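Local coordinates for protein metallo-carboxypeptidase (Pseudomonas aeruginosa, PDB 4A39) that probably acts as a zinc-dependent cytosolic carboxypeptidase of the M14 family, cleaving residues from the C-terminal ends of peptide or protein substrates, at residues M14-F20 with H53-G58; G92-V98 with R119-P125; G182-A186 with E348-K352; I278-A284 with F313-Y319. Residue numbers count along the deposited sequence, not the author numbering.

The chain starts in the N-terminal β domain. Contact 1 closes the first loop there by pairing strand 15-17 with strand 53-57. Contact 2 follows in series, bringing 92-98 back to 119-125. Contacts 1 and 2 touch through neighbouring strands 53-57 and 118-121 of one sheet. Contact 3 then closes a long loop in the zinc carboxypeptidase domain, from the metal ligand Glu183 to Glu348. Contact 4 lies wholly within that loop and joins contact 3 where strand 282-284 pairs with strand 343-350. Both touch the bound inhibitor. Contacts 2 and 3 meet across the two domains, through Arg97 with Phe351 and Phe123 with Met185.

Contact 1 (M14-F20 with H53-G58); sequences MQIRADF and HFKVEG
Residues 15-17 and 53-57 are extended strands running antiparallel at 163°, with axes 4.8 Å apart. Gln15 faces Glu57 and Arg17 faces Lys55 as hydrogen-bonded pairs. Between them Ile16 and Val56 form a non-hydrogen-bonded pair. Four backbone bonds satisfy the donors and acceptors of the outer pairs: Gln15 N to Glu57 O 2.9 Å, Glu57 N to Gln15 O 2.8 Å, Arg17 N to Lys55 O 3.1 Å, and Lys55 N to Arg17 O 2.9 Å. The Arg17 side chain (chi1 p) makes two salt bridges, NH2 to Glu57 OE2 at 2.9 Å and NH1 to Asp19 OD1 at 2.9 Å. Phe20 turns its edge to the face of His53, with centroids 4.9 Å apart. Lys55 NZ lies 4.8 Å from the Phe20 ring centroid, a cation-pi contact. His53 ND1 bonds to Ser22 OG. Ile16 CG2 packs 3.7 Å from Phe54 CD2. This is a β-sheet edge: strand 15-17 is outermost, strand 53-57 pairs on its other side with strand 118-121, and Ile16 rests on strand 36-39.

Contact 2 (G92-V98 with R119-P125); sequences GERWFRV and RFAYFEP
Residues 119-121 are strand; 92-95 are mostly loop leading into strand 96-103. Trp95 is the centre of this contact. Its rotamer (chi1 m, chi2 79°) directs the indole at 119-125. Glu124 CG lies over the five-membered ring of Trp95, 3.8 Å from its centroid, and Pro125 CD over the six-membered ring, also at 3.8 Å (both CH-pi). Trp95 CZ3 packs 3.9 Å from Ala121 CB. Glu124 is extended (chi1 t, chi2 t), so its carboxylate reaches the 92-95 backbone through water; it also has a partner in Gly366. One water donates to Gly92 O (3.2 Å) and Glu124 OE2 (2.7 Å). A second accepts from Trp95 N (2.9 Å) and donates to Glu93 O (3.3 Å) and, weakly, to Glu124 OE2 (3.2 Å). No direct hydrogen bond joins the segments; the Trp95 and Glu124 CA atoms are 6.7 Å apart. Gly92 has phi 91°, which suits glycine. Val98 CG2 meets the edge of Phe120 at CE1, 4.2 Å away. Arg97 (chi1 m, chi2 m) brings NH2 4.2 Å from Phe123 CE1, but it bonds to Gln85 O, Thr362 O and Phe351 O. This is side-chain packing across intervening strand 87-89 of the N-terminal β-sheet, beside the catalytic domain.

Contact 3 (G182-A186 with E348-K352); sequences GEHMA and EMPFK. With ZN (zinc ion), chain C; GEM ((2-guanidinoethylmercapto)succinic acid), chain D.
The methyl group of Met185 sits almost squarely over the Phe351 ring. Its CE is 3.4 Å from the Phe351 ring centroid and 7° off the normal, a close CH-pi contact. Met185 SD lies 4.1 Å from the same centroid, which makes this a Met-aromatic pair. The folded Met185 rotamer (chi1 p, chi2 m, chi3 m) allows both. Gly182 O approaches the ring edge, 3.4 Å from Phe351 CZ. Met185 CG also meets Met349 CB at 4.0 Å, and Met349 CE lies 3.5 Å from Met185 O. No hydrogen bond crosses the segments, and the nearest CA atoms, of Met185 and Met349, are 7.0 Å apart.

Glu183 centres an inverse gamma turn on the approach to the helix. Its carboxylate binds zinc through both oxygens, OE1 at 2.2 Å and OE2 at 2.4 Å. OE1 also accepts a hydrogen bond from Gly274 N. Inhibitor atom O13 binds zinc at 2.2 Å, and His180 and His273 complete the site. Glu348, predicted to be the catalytic proton donor/acceptor, is folded (chi1 m, chi2 m). Its OE2 lies 2.8 Å from inhibitor O12. Packing between the two segments joins the metal-binding turn to the strand carrying Glu348, in a zinc carboxypeptidase active site. Helix 185-196 packs here against strand 343-350, which pairs with strand 268-275, while helix 366-383 packs on Met185 and Met349.

Contact 4 (I278-A284 with F313-Y319); sequences IPHVFAA and FQIRHGY. With GEM ((2-guanidinoethylmercapto)succinic acid), chain D.
Phe282 (chi1 p), in strand 282-284, fills the apolar centre against loop 313-319. Its edge points at the face of Tyr319, with planes at 88° and centroids 4.9 Å apart. Gly318 CA lies over the Phe282 ring, 3.5 Å from its centroid; a CB would clash there. Val281 faces Phe313, with CA atoms 5.0 Å apart and Val281 CG1 3.6 Å from Phe313 CD1; Ala283 CB lies 3.6 Å from Phe313 CZ. Further out, His280 and His317 form an offset stack, with centroids 4.0 Å apart. At the polar edge, Val281 O accepts from Gln314 N (3.2 Å) and Gln314 NE2 (3.0 Å). The folded Gln314 side chain (chi1 p, chi2 p) also bonds to His317 N and O. A water links Ala283 N and Gln314 O, 3.0 Å from each. In the ligand pocket, Tyr319 CE2 lies 3.3 Å from inhibitor C5. Tyr319 OH bonds to Asp275 and His280 ND1 to Asp356. Strand 282-284 edges the catalytic sheet beside strand 343-350, and Phe313 also rests on helix 294-308.

Contact 1 (M14-F20 with H53-G58)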
# COMPACT_ATOMS: atom_id res chain seq x y z
N MET A 14 32.03 -7.58 -6.18
CA MET A 14 30.57 -7.90 -6.18
C MET A 14 29.88 -7.10 -7.27
O MET A 14 30.44 -6.15 -7.82
CB MET A 14 29.96 -7.52 -4.82
CG MET A 14 29.82 -6.02 -4.63
SD MET A 14 29.25 -5.54 -2.99
CE MET A 14 30.82 -5.41 -2.13
N GLN A 15 28.64 -7.48 -7.59
CA GLN A 15 27.87 -6.78 -8.61
C GLN A 15 26.49 -6.45 -8.06
O GLN A 15 25.85 -7.28 -7.42
CB GLN A 15 27.75 -7.62 -9.88
CG GLN A 15 29.08 -7.90 -10.55
CD GLN A 15 28.97 -7.89 -12.06
OE1 GLN A 15 28.25 -8.69 -12.66
NE2 GLN A 15 29.70 -6.96 -12.69
N ILE A 16 26.04 -5.22 -8.31
CA ILE A 16 24.74 -4.75 -7.84
C ILE A 16 23.91 -4.34 -9.05
O ILE A 16 24.43 -3.75 -9.99
CB ILE A 16 24.91 -3.56 -6.88
CG1 ILE A 16 25.72 -4.01 -5.66
CG2 ILE A 16 23.55 -3.01 -6.45
CD1 ILE A 16 26.02 -2.92 -4.65
N ARG A 17 22.62 -4.66 -9.01
CA ARG A 17 21.74 -4.33 -10.12
C ARG A 17 20.28 -4.17 -9.67
O ARG A 17 19.89 -4.65 -8.60
CB ARG A 17 21.84 -5.41 -11.20
CG ARG A 17 21.40 -6.79 -10.76
CD ARG A 17 21.77 -7.84 -11.81
NE ARG A 17 21.42 -9.20 -11.40
CZ ARG A 17 20.19 -9.70 -11.46
NH1 ARG A 17 19.18 -8.97 -11.93
NH2 ARG A 17 19.96 -10.95 -11.07
N ALA A 18 19.49 -3.51 -10.50
CA ALA A 18 18.08 -3.28 -10.21
C ALA A 18 17.25 -3.43 -11.48
O ALA A 18 16.19 -2.82 -11.60
CB ALA A 18 17.89 -1.89 -9.62
N ASP A 19 17.75 -4.24 -12.41
CA ASP A 19 17.08 -4.46 -13.69
C ASP A 19 16.00 -5.53 -13.59
O ASP A 19 16.09 -6.60 -14.20
CB ASP A 19 18.12 -4.85 -14.75
CG ASP A 19 18.88 -6.12 -14.41
OD1 ASP A 19 19.21 -6.33 -13.23
OD2 ASP A 19 19.16 -6.91 -15.35
N PHE A 20 14.96 -5.23 -12.82
CA PHE A 20 13.84 -6.14 -12.62
C PHE A 20 12.63 -5.41 -12.06
O PHE A 20 12.70 -4.23 -11.71
CB PHE A 20 14.26 -7.29 -11.68
CG PHE A 20 14.98 -6.84 -10.44
CD1 PHE A 20 14.29 -6.23 -9.40
CD2 PHE A 20 16.35 -7.03 -10.32
CE1 PHE A 20 14.96 -5.80 -8.25
CE2 PHE A 20 17.04 -6.61 -9.18
CZ PHE A 20 16.34 -5.99 -8.14
N HIS A 53 15.19 -0.79 -4.23
CA HIS A 53 15.12 -2.24 -4.33
C HIS A 53 16.25 -2.68 -5.26
O HIS A 53 16.26 -2.34 -6.44
CB HIS A 53 13.76 -2.66 -4.89
CG HIS A 53 13.55 -4.14 -4.98
ND1 HIS A 53 12.46 -4.70 -5.61
CD2 HIS A 53 14.30 -5.18 -4.53
CE1 HIS A 53 12.54 -6.01 -5.54
NE2 HIS A 53 13.64 -6.33 -4.89
N PHE A 54 17.20 -3.44 -4.73
CA PHE A 54 18.31 -3.91 -5.54
C PHE A 54 18.84 -5.26 -5.09
O PHE A 54 18.56 -5.72 -3.98
CB PHE A 54 19.47 -2.89 -5.53
CG PHE A 54 20.02 -2.59 -4.16
CD1 PHE A 54 19.46 -1.60 -3.37
CD2 PHE A 54 21.12 -3.30 -3.67
CE1 PHE A 54 19.98 -1.31 -2.11
CE2 PHE A 54 21.65 -3.02 -2.41
CZ PHE A 54 21.07 -2.02 -1.63
N LYS A 55 19.60 -5.90 -5.97
CA LYS A 55 20.18 -7.20 -5.68
C LYS A 55 21.71 -7.11 -5.69
O LYS A 55 22.29 -6.39 -6.50
CB LYS A 55 19.74 -8.24 -6.72
CG LYS A 55 18.26 -8.56 -6.71
CD LYS A 55 17.95 -9.72 -7.65
CE LYS A 55 16.46 -9.97 -7.76
NZ LYS A 55 16.16 -11.11 -8.68
N VAL A 56 22.34 -7.83 -4.76
CA VAL A 56 23.80 -7.86 -4.68
C VAL A 56 24.22 -9.30 -4.95
O VAL A 56 23.64 -10.24 -4.40
CB VAL A 56 24.30 -7.45 -3.28
CG1 VAL A 56 25.82 -7.32 -3.29
CG2 VAL A 56 23.67 -6.13 -2.86
N GLU A 57 25.21 -9.50 -5.81
CA GLU A 57 25.68 -10.84 -6.11
C GLU A 57 27.20 -10.88 -6.03
O GLU A 57 27.86 -9.85 -6.13
CB GLU A 57 25.21 -11.26 -7.52
CG GLU A 57 23.71 -11.16 -7.71
CD GLU A 57 23.25 -11.43 -9.14
OE1 GLU A 57 24.06 -11.26 -10.08
OE2 GLU A 57 22.07 -11.79 -9.31
N GLY A 58 27.75 -12.08 -5.82
CA GLY A 58 29.19 -12.24 -5.73
C GLY A 58 29.83 -11.73 -4.45
O GLY A 58 31.01 -11.37 -4.45

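Contact 2 (G92-V98 with R119-P125)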
# COMPACT_ATOMS: atom_id res chain seq x y z
N GLY A 92 14.08 -13.98 -1.37
CA GLY A 92 12.95 -13.27 -1.92
C GLY A 92 11.64 -13.72 -1.28
O GLY A 92 10.57 -13.25 -1.66
N GLU A 93 11.74 -14.63 -0.32
CA GLU A 93 10.56 -15.14 0.38
C GLU A 93 10.58 -14.74 1.85
O GLU A 93 9.57 -14.31 2.40
CB GLU A 93 10.47 -16.67 0.28
CG GLU A 93 10.00 -17.18 -1.06
CD GLU A 93 9.58 -18.64 -1.00
OE1 GLU A 93 8.68 -18.96 -0.19
OE2 GLU A 93 10.12 -19.46 -1.77
N ARG A 94 11.74 -14.90 2.49
CA ARG A 94 11.92 -14.55 3.89
C ARG A 94 12.63 -13.19 3.95
O ARG A 94 13.79 -13.08 3.55
CB ARG A 94 12.79 -15.59 4.61
CG ARG A 94 12.23 -17.00 4.61
CD ARG A 94 13.24 -17.99 5.19
NE ARG A 94 13.44 -17.82 6.63
CZ ARG A 94 14.36 -18.48 7.33
NH1 ARG A 94 15.15 -19.35 6.73
NH2 ARG A 94 14.47 -18.27 8.64
N TRP A 95 11.94 -12.18 4.45
CA TRP A 95 12.52 -10.84 4.56
C TRP A 95 12.82 -10.48 6.02
O TRP A 95 12.02 -10.74 6.92
CB TRP A 95 11.58 -9.81 3.93
CG TRP A 95 11.50 -9.95 2.44
CD1 TRP A 95 10.76 -10.86 1.73
CD2 TRP A 95 12.23 -9.19 1.46
NE1 TRP A 95 10.99 -10.72 0.38
CE2 TRP A 95 11.89 -9.70 0.19
CE3 TRP A 95 13.14 -8.13 1.54
CZ2 TRP A 95 12.43 -9.19 -1.00
CZ3 TRP A 95 13.69 -7.62 0.36
CH2 TRP A 95 13.32 -8.15 -0.89
N PHE A 96 13.99 -9.88 6.23
CA PHE A 96 14.42 -9.50 7.57
C PHE A 96 15.02 -8.10 7.62
O PHE A 96 15.59 -7.62 6.64
CB PHE A 96 15.46 -10.50 8.09
CG PHE A 96 16.63 -10.72 7.16
CD1 PHE A 96 16.56 -11.67 6.15
CD2 PHE A 96 17.79 -9.97 7.31
CE1 PHE A 96 17.65 -11.88 5.29
CE2 PHE A 96 18.88 -10.18 6.46
CZ PHE A 96 18.81 -11.13 5.45
N ARG A 97 14.89 -7.45 8.77
CA ARG A 97 15.42 -6.10 8.96
C ARG A 97 16.90 -6.16 9.31
O ARG A 97 17.36 -7.11 9.94
CB ARG A 97 14.65 -5.38 10.08
CG ARG A 97 13.15 -5.19 9.81
CD ARG A 97 12.88 -4.03 8.85
NE ARG A 97 11.46 -3.96 8.50
CZ ARG A 97 10.84 -2.85 8.11
NH1 ARG A 97 11.50 -1.71 8.01
NH2 ARG A 97 9.54 -2.89 7.81
N VAL A 98 17.65 -5.14 8.89
CA VAL A 98 19.08 -5.06 9.17
C VAL A 98 19.42 -3.75 9.86
O VAL A 98 18.74 -2.74 9.67
CB VAL A 98 19.91 -5.18 7.87
CG1 VAL A 98 19.75 -6.56 7.26
CG2 VAL A 98 19.48 -4.10 6.87
N ARG A 119 19.09 -9.46 -1.44
CA ARG A 119 18.34 -8.34 -1.99
C ARG A 119 17.96 -7.39 -0.84
O ARG A 119 17.76 -7.83 0.28
CB ARG A 119 17.04 -8.82 -2.66
CG ARG A 119 17.21 -9.80 -3.81
CD ARG A 119 16.89 -11.24 -3.40
NE ARG A 119 17.06 -12.15 -4.53
CZ ARG A 119 16.21 -12.27 -5.53
NH1 ARG A 119 15.10 -11.54 -5.56
NH2 ARG A 119 16.48 -13.09 -6.54
N PHE A 120 17.91 -6.09 -1.14
CA PHE A 120 17.50 -5.09 -0.16
C PHE A 120 16.36 -4.29 -0.77
O PHE A 120 16.33 -4.06 -1.98
CB PHE A 120 18.64 -4.12 0.18
CG PHE A 120 19.77 -4.74 0.95
CD1 PHE A 120 19.73 -4.77 2.34
CD2 PHE A 120 20.87 -5.27 0.29
CE1 PHE A 120 20.78 -5.31 3.06
CE2 PHE A 120 21.93 -5.81 1.01
CZ PHE A 120 21.88 -5.84 2.40
N ALA A 121 15.41 -3.89 0.07
CA ALA A 121 14.28 -3.10 -0.40
C ALA A 121 13.74 -2.22 0.72
O ALA A 121 14.02 -2.46 1.90
CB ALA A 121 13.17 -4.00 -0.93
N TYR A 122 12.96 -1.21 0.36
CA TYR A 122 12.39 -0.29 1.34
C TYR A 122 11.27 -0.98 2.11
O TYR A 122 10.98 -0.64 3.26
CB TYR A 122 11.90 0.97 0.62
CG TYR A 122 11.49 2.12 1.53
CD1 TYR A 122 12.17 2.37 2.73
CD2 TYR A 122 10.44 2.97 1.18
CE1 TYR A 122 11.81 3.44 3.55
CE2 TYR A 122 10.08 4.04 1.99
CZ TYR A 122 10.76 4.27 3.17
OH TYR A 122 10.40 5.33 3.98
N PHE A 123 10.64 -1.95 1.46
CA PHE A 123 9.58 -2.77 2.07
C PHE A 123 9.50 -4.06 1.26
O PHE A 123 9.92 -4.09 0.10
CB PHE A 123 8.22 -2.07 2.04
CG PHE A 123 7.20 -2.70 2.96
CD1 PHE A 123 7.19 -2.39 4.31
CD2 PHE A 123 6.28 -3.63 2.47
CE1 PHE A 123 6.28 -3.01 5.17
CE2 PHE A 123 5.37 -4.25 3.32
CZ PHE A 123 5.37 -3.94 4.68
N GLU A 124 8.96 -5.12 1.85
CA GLU A 124 8.81 -6.40 1.15
C GLU A 124 8.03 -6.11 -0.15
O GLU A 124 6.85 -5.78 -0.10
CB GLU A 124 8.04 -7.38 2.04
CG GLU A 124 7.96 -8.79 1.48
CD GLU A 124 7.44 -9.80 2.50
OE1 GLU A 124 7.12 -9.41 3.64
OE2 GLU A 124 7.36 -10.99 2.14
N PRO A 125 8.69 -6.25 -1.31
CA PRO A 125 8.07 -5.99 -2.62
C PRO A 125 6.92 -6.89 -3.07
O PRO A 125 6.89 -8.08 -2.75
CB PRO A 125 9.24 -6.08 -3.60
CG PRO A 125 10.46 -5.88 -2.74
CD PRO A 125 10.10 -6.63 -1.49
O HOH W 1 8.04 -11.88 -0.37
O HOH W 2 9.05 -12.03 4.66

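Contact 3 (G182-A186 with E348-K352)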
# COMPACT_ATOMS: atom_id res chain seq x y z
N GLY A 182 5.27 3.00 -4.54
CA GLY A 182 6.23 2.55 -3.54
C GLY A 182 5.63 1.98 -2.27
O GLY A 182 6.35 1.40 -1.45
N GLU A 183 4.32 2.11 -2.10
CA GLU A 183 3.66 1.63 -0.88
C GLU A 183 3.18 0.19 -1.04
O GLU A 183 1.99 -0.10 -0.95
CB GLU A 183 2.52 2.59 -0.53
CG GLU A 183 3.05 3.96 -0.07
CD GLU A 183 2.03 5.08 -0.16
OE1 GLU A 183 0.81 4.80 -0.06
OE2 GLU A 183 2.46 6.25 -0.31
N HIS A 184 4.16 -0.70 -1.22
CA HIS A 184 3.91 -2.12 -1.44
C HIS A 184 3.10 -2.85 -0.39
O HIS A 184 2.51 -3.89 -0.67
CB HIS A 184 5.25 -2.82 -1.69
CG HIS A 184 5.85 -2.49 -3.03
ND1 HIS A 184 5.78 -3.36 -4.10
CD2 HIS A 184 6.45 -1.37 -3.48
CE1 HIS A 184 6.32 -2.78 -5.16
NE2 HIS A 184 6.74 -1.57 -4.81
N MET A 185 3.07 -2.32 0.83
CA MET A 185 2.28 -2.95 1.88
C MET A 185 0.82 -2.95 1.47
O MET A 185 0.04 -3.80 1.90
CB MET A 185 2.44 -2.18 3.20
CG MET A 185 2.16 -0.67 3.10
SD MET A 185 3.58 0.30 2.52
CE MET A 185 4.58 0.36 4.03
N ALA A 186 0.44 -2.00 0.61
CA ALA A 186 -0.94 -1.88 0.16
C ALA A 186 -1.48 -3.11 -0.57
O ALA A 186 -2.55 -3.62 -0.23
CB ALA A 186 -1.11 -0.64 -0.70
N GLU A 348 -3.48 3.58 6.60
CA GLU A 348 -2.03 3.76 6.56
C GLU A 348 -1.25 2.74 7.37
O GLU A 348 -1.41 2.64 8.58
CB GLU A 348 -1.68 5.16 7.06
CG GLU A 348 -2.24 6.31 6.24
CD GLU A 348 -1.51 6.50 4.93
OE1 GLU A 348 -0.42 5.92 4.75
OE2 GLU A 348 -2.03 7.25 4.07
N MET A 349 -0.39 1.98 6.69
CA MET A 349 0.47 1.00 7.34
C MET A 349 1.89 1.56 7.29
O MET A 349 2.27 2.23 6.32
CB MET A 349 0.39 -0.34 6.62
CG MET A 349 -0.93 -1.07 6.81
SD MET A 349 -1.06 -2.48 5.70
CE MET A 349 -1.61 -1.64 4.18
N PRO A 350 2.69 1.30 8.32
CA PRO A 350 4.07 1.80 8.39
C PRO A 350 5.15 1.07 7.61
O PRO A 350 5.10 -0.14 7.43
CB PRO A 350 4.36 1.75 9.89
CG PRO A 350 3.67 0.47 10.29
CD PRO A 350 2.34 0.56 9.55
N PHE A 351 6.14 1.84 7.15
CA PHE A 351 7.30 1.26 6.47
C PHE A 351 8.26 0.78 7.56
O PHE A 351 9.15 -0.03 7.30
CB PHE A 351 8.03 2.30 5.60
CG PHE A 351 7.44 2.47 4.23
CD1 PHE A 351 6.39 3.35 4.02
CD2 PHE A 351 7.92 1.73 3.16
CE1 PHE A 351 5.83 3.50 2.75
CE2 PHE A 351 7.37 1.86 1.89
CZ PHE A 351 6.32 2.75 1.68
N LYS A 352 8.08 1.32 8.76
CA LYS A 352 8.91 0.97 9.92
C LYS A 352 8.24 -0.23 10.60
O LYS A 352 8.07 -1.27 9.97
CB LYS A 352 9.01 2.17 10.87
CG LYS A 352 9.75 3.37 10.28
CD LYS A 352 9.67 4.59 11.17
CE LYS A 352 10.43 5.77 10.57
NZ LYS A 352 10.34 6.98 11.45
ZN ZN C . 0.14 6.89 -0.37
C8 GEM D . -1.82 10.57 1.79
S7 GEM D . -3.21 9.40 1.61
C6 GEM D . -4.45 10.18 2.70
C5 GEM D . -3.86 10.98 3.86
N3 GEM D . -3.23 12.22 3.37
C1 GEM D . -3.74 13.40 3.72
N4 GEM D . -4.82 13.44 4.50
N2 GEM D . -3.19 14.53 3.29
C9 GEM D . -1.40 11.16 0.44
O14 GEM D . -2.10 10.87 -0.56
O15 GEM D . -0.39 11.89 0.43
C10 GEM D . -0.62 9.90 2.47
C11 GEM D . -0.08 8.72 1.66
O12 GEM D . 0.05 7.63 2.25
O13 GEM D . 0.20 8.94 0.47

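Contact 4 (I278-A284 with F313-Y319)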
# COMPACT_ATOMS: atom_id res chain seq x y z
N ILE A 278 5.43 7.65 10.27
CA ILE A 278 4.77 7.15 11.47
C ILE A 278 4.83 5.64 11.67
O ILE A 278 4.34 4.87 10.84
CB ILE A 278 3.30 7.62 11.46
CG1 ILE A 278 3.27 9.15 11.42
CG2 ILE A 278 2.56 7.08 12.69
CD1 ILE A 278 1.88 9.73 11.19
N PRO A 279 5.43 5.19 12.79
CA PRO A 279 5.55 3.76 13.10
C PRO A 279 4.31 3.21 13.81
O PRO A 279 4.41 2.65 14.90
CB PRO A 279 6.79 3.72 13.97
CG PRO A 279 6.62 4.96 14.80
CD PRO A 279 6.17 6.00 13.78
N HIS A 280 3.15 3.38 13.18
CA HIS A 280 1.88 2.91 13.73
C HIS A 280 0.87 2.77 12.59
O HIS A 280 0.88 3.56 11.65
CB HIS A 280 1.30 3.93 14.72
CG HIS A 280 2.18 4.22 15.89
ND1 HIS A 280 2.27 3.38 16.98
CD2 HIS A 280 3.05 5.23 16.12
CE1 HIS A 280 3.15 3.87 17.84
NE2 HIS A 280 3.64 5.00 17.34
N VAL A 281 0.00 1.76 12.68
CA VAL A 281 -1.05 1.59 11.69
C VAL A 281 -2.17 2.53 12.12
O VAL A 281 -2.49 2.61 13.30
CB VAL A 281 -1.61 0.15 11.70
CG1 VAL A 281 -2.86 0.08 10.83
CG2 VAL A 281 -0.56 -0.83 11.20
N PHE A 282 -2.76 3.26 11.17
CA PHE A 282 -3.85 4.16 11.50
C PHE A 282 -4.73 4.44 10.29
O PHE A 282 -4.48 3.91 9.20
CB PHE A 282 -3.32 5.50 12.07
CG PHE A 282 -2.53 6.31 11.08
CD1 PHE A 282 -1.18 6.06 10.87
CD2 PHE A 282 -3.14 7.35 10.38
CE1 PHE A 282 -0.44 6.83 9.96
CE2 PHE A 282 -2.42 8.12 9.47
CZ PHE A 282 -1.07 7.86 9.26
N ALA A 283 -5.77 5.23 10.49
CA ALA A 283 -6.69 5.60 9.42
C ALA A 283 -6.98 7.10 9.46
O ALA A 283 -7.12 7.68 10.54
CB ALA A 283 -7.99 4.82 9.55
N ALA A 284 -7.04 7.72 8.28
CA ALA A 284 -7.34 9.15 8.18
C ALA A 284 -8.75 9.27 7.60
O ALA A 284 -9.03 8.71 6.54
CB ALA A 284 -6.33 9.84 7.26
N PHE A 313 -3.99 -2.04 14.93
CA PHE A 313 -4.49 -0.74 14.51
C PHE A 313 -4.67 0.14 15.75
O PHE A 313 -5.08 -0.34 16.80
CB PHE A 313 -5.85 -0.95 13.82
CG PHE A 313 -6.50 0.31 13.34
CD1 PHE A 313 -6.18 0.85 12.10
CD2 PHE A 313 -7.42 0.98 14.14
CE1 PHE A 313 -6.77 2.04 11.65
CE2 PHE A 313 -8.02 2.17 13.71
CZ PHE A 313 -7.69 2.70 12.46
N GLN A 314 -4.36 1.43 15.62
CA GLN A 314 -4.52 2.33 16.75
C GLN A 314 -5.06 3.69 16.32
O GLN A 314 -5.21 3.96 15.13
CB GLN A 314 -3.19 2.47 17.51
CG GLN A 314 -2.01 2.92 16.68
CD GLN A 314 -1.99 4.42 16.49
OE1 GLN A 314 -1.74 5.17 17.43
NE2 GLN A 314 -2.25 4.86 15.27
N ILE A 315 -5.37 4.54 17.29
CA ILE A 315 -5.96 5.85 16.99
C ILE A 315 -5.13 7.08 17.37
O ILE A 315 -5.22 8.11 16.70
CB ILE A 315 -7.33 5.98 17.70
CG1 ILE A 315 -8.22 4.80 17.29
CG2 ILE A 315 -7.98 7.31 17.33
CD1 ILE A 315 -9.47 4.67 18.13
N ARG A 316 -4.33 6.98 18.42
CA ARG A 316 -3.56 8.15 18.85
C ARG A 316 -2.62 8.75 17.83
O ARG A 316 -2.54 9.97 17.69
CB ARG A 316 -2.78 7.85 20.11
CG ARG A 316 -2.06 9.08 20.60
CD ARG A 316 -1.47 8.81 21.94
NE ARG A 316 -0.73 9.95 22.46
CZ ARG A 316 0.52 10.26 22.14
NH1 ARG A 316 1.19 9.51 21.28
NH2 ARG A 316 1.13 11.29 22.71
N HIS A 317 -1.87 7.91 17.13
CA HIS A 317 -0.95 8.40 16.13
C HIS A 317 -1.57 8.40 14.74
O HIS A 317 -2.35 7.52 14.39
CB HIS A 317 0.33 7.55 16.12
CG HIS A 317 1.23 7.81 17.29
ND1 HIS A 317 1.10 7.15 18.49
CD2 HIS A 317 2.27 8.66 17.43
CE1 HIS A 317 2.03 7.58 19.33
NE2 HIS A 317 2.75 8.50 18.71
N GLY A 318 -1.22 9.41 13.96
CA GLY A 318 -1.73 9.53 12.61
C GLY A 318 -1.58 10.96 12.14
O GLY A 318 -0.81 11.73 12.71
N TYR A 319 -2.31 11.33 11.09
CA TYR A 319 -2.24 12.69 10.58
C TYR A 319 -3.15 13.61 11.39
O TYR A 319 -4.13 13.16 11.98
CB TYR A 319 -2.68 12.74 9.11
CG TYR A 319 -1.89 11.84 8.18
CD1 TYR A 319 -0.50 11.76 8.28
CD2 TYR A 319 -2.53 11.09 7.20
CE1 TYR A 319 0.23 10.94 7.42
CE2 TYR A 319 -1.81 10.26 6.34
CZ TYR A 319 -0.43 10.19 6.46
OH TYR A 319 0.28 9.37 5.62
C8 GEM D . -1.82 10.57 1.79
S7 GEM D . -3.21 9.40 1.61
C6 GEM D . -4.45 10.18 2.70
C5 GEM D . -3.86 10.98 3.86
N3 GEM D . -3.23 12.22 3.37
C1 GEM D . -3.74 13.40 3.72
N4 GEM D . -4.82 13.44 4.50
N2 GEM D . -3.19 14.53 3.29
C9 GEM D . -1.40 11.16 0.44
O14 GEM D . -2.10 10.87 -0.56
O15 GEM D . -0.39 11.89 0.43
C10 GEM D . -0.62 9.90 2.47
C11 GEM D . -0.08 8.72 1.66
O12 GEM D . 0.05 7.63 2.25
O13 GEM D . 0.20 8.94 0.47
O HOH W 3 -6.79 5.75 13.30
O HOH W 4 -4.98 10.30 10.60